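Local atomic coordinates of succinate dehydrogenase subunit A (Mycolicibacterium smegmatis MC2 51, PDB entry 6LUM), a protein that probably oxidises succinate to fumarate as the FAD-carrying flavoprotein subunit of succinate dehydrogenase, passing the electrons on through the respiratory complex. Residues D[267-277]-D[293-304]. Numbering follows the deposited sequence.
Sequences NGEGERFMERY and SMVLEVLEGRGA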
loop_
_atom_site.group_PDB
_atom_site.type_symbol
_atom_site.label_atom_id
_atom_site.label_comp_id
_atom_site.label_asym_id
_atom_site.label_seq_id
_atom_site.Cartn_x
_atom_site.Cartn_y
_atom_site.Cartn_z
ATOM N N ASN D 267 29.127 -52.178 -27.533
ATOM C CA ASN D 267 28.599 -53.393 -26.925
ATOM C C ASN D 267 29.707 -54.409 -26.696
ATOM O O ASN D 267 30.273 -54.943 -27.657
ATOM C CB ASN D 267 27.511 -54.004 -27.805
ATOM C CG ASN D 267 28.045 -54.496 -29.126
ATOM O OD1 ASN D 267 28.322 -55.682 -29.288
ATOM N ND2 ASN D 267 28.210 -53.590 -30.079
ATOM N N GLY D 268 29.996 -54.694 -25.430
ATOM C CA GLY D 268 30.961 -55.736 -25.133
ATOM C C GLY D 268 32.270 -55.437 -25.829
ATOM O O GLY D 268 33.061 -54.607 -25.374
ATOM N N GLU D 269 32.490 -56.126 -26.945
ATOM C CA GLU D 269 33.548 -55.778 -27.875
ATOM C C GLU D 269 33.508 -54.284 -28.198
ATOM O O GLU D 269 32.494 -53.607 -28.028
ATOM C CB GLU D 269 33.400 -56.581 -29.170
ATOM C CG GLU D 269 33.413 -58.086 -28.977
ATOM C CD GLU D 269 32.038 -58.634 -28.636
ATOM O OE1 GLU D 269 31.069 -57.843 -28.639
ATOM O OE2 GLU D 269 31.929 -59.846 -28.356
ATOM N N GLY D 270 34.630 -53.763 -28.683
ATOM C CA GLY D 270 34.669 -52.362 -29.038
ATOM C C GLY D 270 33.900 -52.068 -30.309
ATOM O O GLY D 270 34.459 -51.531 -31.267
ATOM N N GLU D 271 32.613 -52.407 -30.327
ATOM C CA GLU D 271 31.813 -52.387 -31.543
ATOM C C GLU D 271 30.548 -51.571 -31.343
ATOM O O GLU D 271 29.844 -51.733 -30.341
ATOM C CB GLU D 271 31.433 -53.809 -31.970
ATOM C CG GLU D 271 30.564 -53.893 -33.215
ATOM C CD GLU D 271 29.880 -55.238 -33.337
ATOM O OE1 GLU D 271 29.276 -55.681 -32.340
ATOM O OE2 GLU D 271 29.949 -55.856 -34.420
ATOM N N ARG D 272 30.260 -50.706 -32.311
ATOM C CA ARG D 272 28.967 -50.050 -32.375
ATOM C C ARG D 272 27.961 -50.937 -33.098
ATOM O O ARG D 272 28.313 -51.779 -33.927
ATOM C CB ARG D 272 29.060 -48.705 -33.088
ATOM C CG ARG D 272 30.214 -47.833 -32.655
ATOM C CD ARG D 272 30.043 -46.441 -33.231
ATOM N NE ARG D 272 28.806 -45.824 -32.763
ATOM C CZ ARG D 272 28.327 -44.667 -33.207
ATOM N NH1 ARG D 272 28.975 -43.994 -34.147
ATOM N NH2 ARG D 272 27.195 -44.187 -32.714
ATOM N N PHE D 273 26.691 -50.731 -32.775
ATOM C CA PHE D 273 25.610 -51.533 -33.328
ATOM C C PHE D 273 24.461 -50.715 -33.882
ATOM O O PHE D 273 23.743 -51.205 -34.764
ATOM C CB PHE D 273 25.059 -52.478 -32.257
ATOM C CG PHE D 273 24.720 -51.789 -30.963
ATOM C CD1 PHE D 273 25.597 -51.814 -29.898
ATOM C CD2 PHE D 273 23.521 -51.121 -30.815
ATOM C CE1 PHE D 273 25.284 -51.187 -28.716
ATOM C CE2 PHE D 273 23.210 -50.487 -29.636
ATOM C CZ PHE D 273 24.092 -50.523 -28.585
ATOM N N MET D 274 24.254 -49.496 -33.395
ATOM C CA MET D 274 23.111 -48.721 -33.837
ATOM C C MET D 274 23.246 -48.293 -35.290
ATOM O O MET D 274 22.235 -47.980 -35.924
ATOM C CB MET D 274 22.928 -47.521 -32.915
ATOM C CG MET D 274 22.000 -47.802 -31.752
ATOM S SD MET D 274 20.333 -48.206 -32.307
ATOM C CE MET D 274 19.829 -46.638 -33.000
ATOM N N GLU D 275 24.458 -48.316 -35.844
ATOM C CA GLU D 275 24.614 -48.016 -37.262
ATOM C C GLU D 275 24.089 -49.148 -38.136
ATOM O O GLU D 275 23.696 -48.911 -39.284
ATOM C CB GLU D 275 26.083 -47.719 -37.572
ATOM C CG GLU D 275 27.034 -48.874 -37.284
ATOM C CD GLU D 275 27.213 -49.794 -38.475
ATOM O OE1 GLU D 275 26.949 -49.346 -39.609
ATOM O OE2 GLU D 275 27.611 -50.962 -38.278
ATOM N N ARG D 276 24.066 -50.376 -37.618
ATOM C CA ARG D 276 23.479 -51.490 -38.349
ATOM C C ARG D 276 22.023 -51.733 -37.984
ATOM O O ARG D 276 21.282 -52.294 -38.799
ATOM C CB ARG D 276 24.285 -52.772 -38.117
ATOM C CG ARG D 276 23.968 -53.483 -36.817
ATOM C CD ARG D 276 24.863 -54.686 -36.594
ATOM N NE ARG D 276 25.069 -54.947 -35.172
ATOM C CZ ARG D 276 25.643 -56.042 -34.686
ATOM N NH1 ARG D 276 26.068 -56.991 -35.507
ATOM N NH2 ARG D 276 25.790 -56.189 -33.378
ATOM N N TYR D 277 21.591 -51.332 -36.788
ATOM C CA TYR D 277 20.185 -51.467 -36.425
ATOM C C TYR D 277 19.328 -50.327 -36.951
ATOM O O TYR D 277 18.123 -50.516 -37.150
ATOM C CB TYR D 277 20.029 -51.562 -34.906
ATOM C CG TYR D 277 20.305 -52.942 -34.353
ATOM C CD1 TYR D 277 19.505 -54.019 -34.696
ATOM C CD2 TYR D 277 21.368 -53.166 -33.491
ATOM C CE1 TYR D 277 19.754 -55.284 -34.194
ATOM C CE2 TYR D 277 21.625 -54.427 -32.983
ATOM C CZ TYR D 277 20.815 -55.482 -33.338
ATOM O OH TYR D 277 21.068 -56.736 -32.833
ATOM N N SER D 293 17.284 -52.172 -29.494
ATOM C CA SER D 293 18.596 -52.591 -29.970
ATOM C C SER D 293 19.505 -52.994 -28.816
ATOM O O SER D 293 20.142 -54.059 -28.859
ATOM C CB SER D 293 19.221 -51.469 -30.783
ATOM O OG SER D 293 19.093 -50.239 -30.100
ATOM N N MET D 294 19.582 -52.160 -27.776
ATOM C CA MET D 294 20.431 -52.481 -26.633
ATOM C C MET D 294 20.014 -53.799 -25.994
ATOM O O MET D 294 20.856 -54.663 -25.720
ATOM C CB MET D 294 20.374 -51.356 -25.602
ATOM C CG MET D 294 20.993 -50.065 -26.059
ATOM S SD MET D 294 20.801 -48.743 -24.862
ATOM C CE MET D 294 20.989 -49.687 -23.373
ATOM N N VAL D 295 18.712 -53.969 -25.751
ATOM C CA VAL D 295 18.230 -55.188 -25.112
ATOM C C VAL D 295 18.495 -56.394 -25.996
ATOM O O VAL D 295 18.905 -57.452 -25.511
ATOM C CB VAL D 295 16.738 -55.065 -24.765
ATOM C CG1 VAL D 295 16.197 -56.410 -24.295
ATOM C CG2 VAL D 295 16.547 -54.016 -23.703
ATOM N N LEU D 296 18.281 -56.254 -27.302
ATOM C CA LEU D 296 18.509 -57.362 -28.219
ATOM C C LEU D 296 19.953 -57.828 -28.170
ATOM O O LEU D 296 20.229 -59.033 -28.175
ATOM C CB LEU D 296 18.146 -56.940 -29.639
ATOM C CG LEU D 296 16.741 -57.268 -30.120
ATOM C CD1 LEU D 296 16.607 -56.933 -31.595
ATOM C CD2 LEU D 296 16.436 -58.740 -29.862
ATOM N N GLU D 297 20.896 -56.884 -28.167
ATOM C CA GLU D 297 22.293 -57.289 -28.254
ATOM C C GLU D 297 22.788 -57.821 -26.922
ATOM O O GLU D 297 23.589 -58.760 -26.884
ATOM C CB GLU D 297 23.176 -56.156 -28.750
ATOM C CG GLU D 297 24.481 -56.706 -29.227
ATOM C CD GLU D 297 25.168 -55.740 -30.125
ATOM O OE1 GLU D 297 24.689 -54.601 -30.197
ATOM O OE2 GLU D 297 26.128 -56.127 -30.810
ATOM N N VAL D 298 22.327 -57.236 -25.812
ATOM C CA VAL D 298 22.698 -57.797 -24.521
ATOM C C VAL D 298 22.041 -59.152 -24.313
ATOM O O VAL D 298 22.516 -59.955 -23.503
ATOM C CB VAL D 298 22.345 -56.847 -23.359
ATOM C CG1 VAL D 298 20.885 -56.965 -22.992
ATOM C CG2 VAL D 298 23.216 -57.142 -22.151
ATOM N N LEU D 299 20.962 -59.435 -25.037
ATOM C CA LEU D 299 20.303 -60.725 -24.948
ATOM C C LEU D 299 20.945 -61.769 -25.842
ATOM O O LEU D 299 21.035 -62.937 -25.450
ATOM C CB LEU D 299 18.822 -60.585 -25.309
ATOM C CG LEU D 299 17.836 -61.665 -24.866
ATOM C CD1 LEU D 299 17.558 -61.579 -23.376
ATOM C CD2 LEU D 299 16.546 -61.540 -25.654
ATOM N N GLU D 300 21.401 -61.385 -27.031
ATOM C CA GLU D 300 21.993 -62.353 -27.944
ATOM C C GLU D 300 23.410 -62.744 -27.559
ATOM O O GLU D 300 24.012 -63.558 -28.264
ATOM C CB GLU D 300 21.977 -61.809 -29.373
ATOM C CG GLU D 300 22.828 -60.566 -29.584
ATOM C CD GLU D 300 22.658 -59.977 -30.970
ATOM O OE1 GLU D 300 21.931 -60.581 -31.787
ATOM O OE2 GLU D 300 23.215 -58.892 -31.234
ATOM N N GLY D 301 23.957 -62.196 -26.480
ATOM C CA GLY D 301 25.264 -62.606 -26.012
ATOM C C GLY D 301 26.409 -61.706 -26.408
ATOM O O GLY D 301 27.568 -62.079 -26.199
ATOM N N ARG D 302 26.130 -60.530 -26.961
ATOM C CA ARG D 302 27.171 -59.612 -27.401
ATOM C C ARG D 302 27.259 -58.368 -26.525
ATOM O O ARG D 302 27.587 -57.287 -27.020
ATOM C CB ARG D 302 26.945 -59.226 -28.860
ATOM C CG ARG D 302 27.054 -60.388 -29.826
ATOM C CD ARG D 302 27.352 -59.899 -31.228
ATOM N NE ARG D 302 26.229 -59.164 -31.798
ATOM C CZ ARG D 302 25.466 -59.621 -32.783
ATOM N NH1 ARG D 302 24.462 -58.884 -33.238
ATOM N NH2 ARG D 302 25.706 -60.809 -33.318
ATOM N N GLY D 303 26.967 -58.497 -25.231
ATOM C CA GLY D 303 27.079 -57.405 -24.295
ATOM C C GLY D 303 28.173 -57.660 -23.272
ATOM O O GLY D 303 28.768 -58.732 -23.205
ATOM N N ALA D 304 28.419 -56.644 -22.452
ATOM C CA ALA D 304 29.471 -56.711 -21.449
ATOM C C ALA D 304 28.983 -57.516 -20.245
ATOM O O ALA D 304 27.949 -58.186 -20.289
ATOM C CB ALA D 304 29.916 -55.306 -21.059
#
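Glu297 OE2 is held by two arginines: Arg276 NH2 makes a salt bridge to it across the contact at 2.6 Å, and Arg302 NE donates a nearly straight hydrogen bond of 3.2 Å (164° at the hydrogen). These three residues are the core of a salt-bridge network, to which Glu271 adds a long link to Arg276, on the periphery of the flavoprotein; it joins the loop 267-273 and the short helix 274-277 to the end of helix 287-299 and the loop that follows it, far from the centre of the chain. With CG anti to the backbone N (chi1 -162°) and the chain extended, Glu297 reaches across to Arg276, while Arg302, five residues on, comes back to the same oxygen. Were Glu297 an alanine, Arg276 would probably lose its salt-bridge partner across the contact and Arg302 NE its acceptor, leaving both guanidinium groups freer to turn. Arg276 suits its place because its long chain, extended from CG to NE, carries its guanidinium group to Glu297, with OE2 at the guanidinium edge, near its plane. Aromatic and sulfur groups pack farther back along the helix: Phe273 CZ lies 4.0 Å from Met294 CG, and Tyr277 CD2 meets Ser293 CB at 3.9 Å. Small Ser293 bonds through OG to Ile289 O of its own helix, while Met274 SD rests 3.2 Å from that same OG.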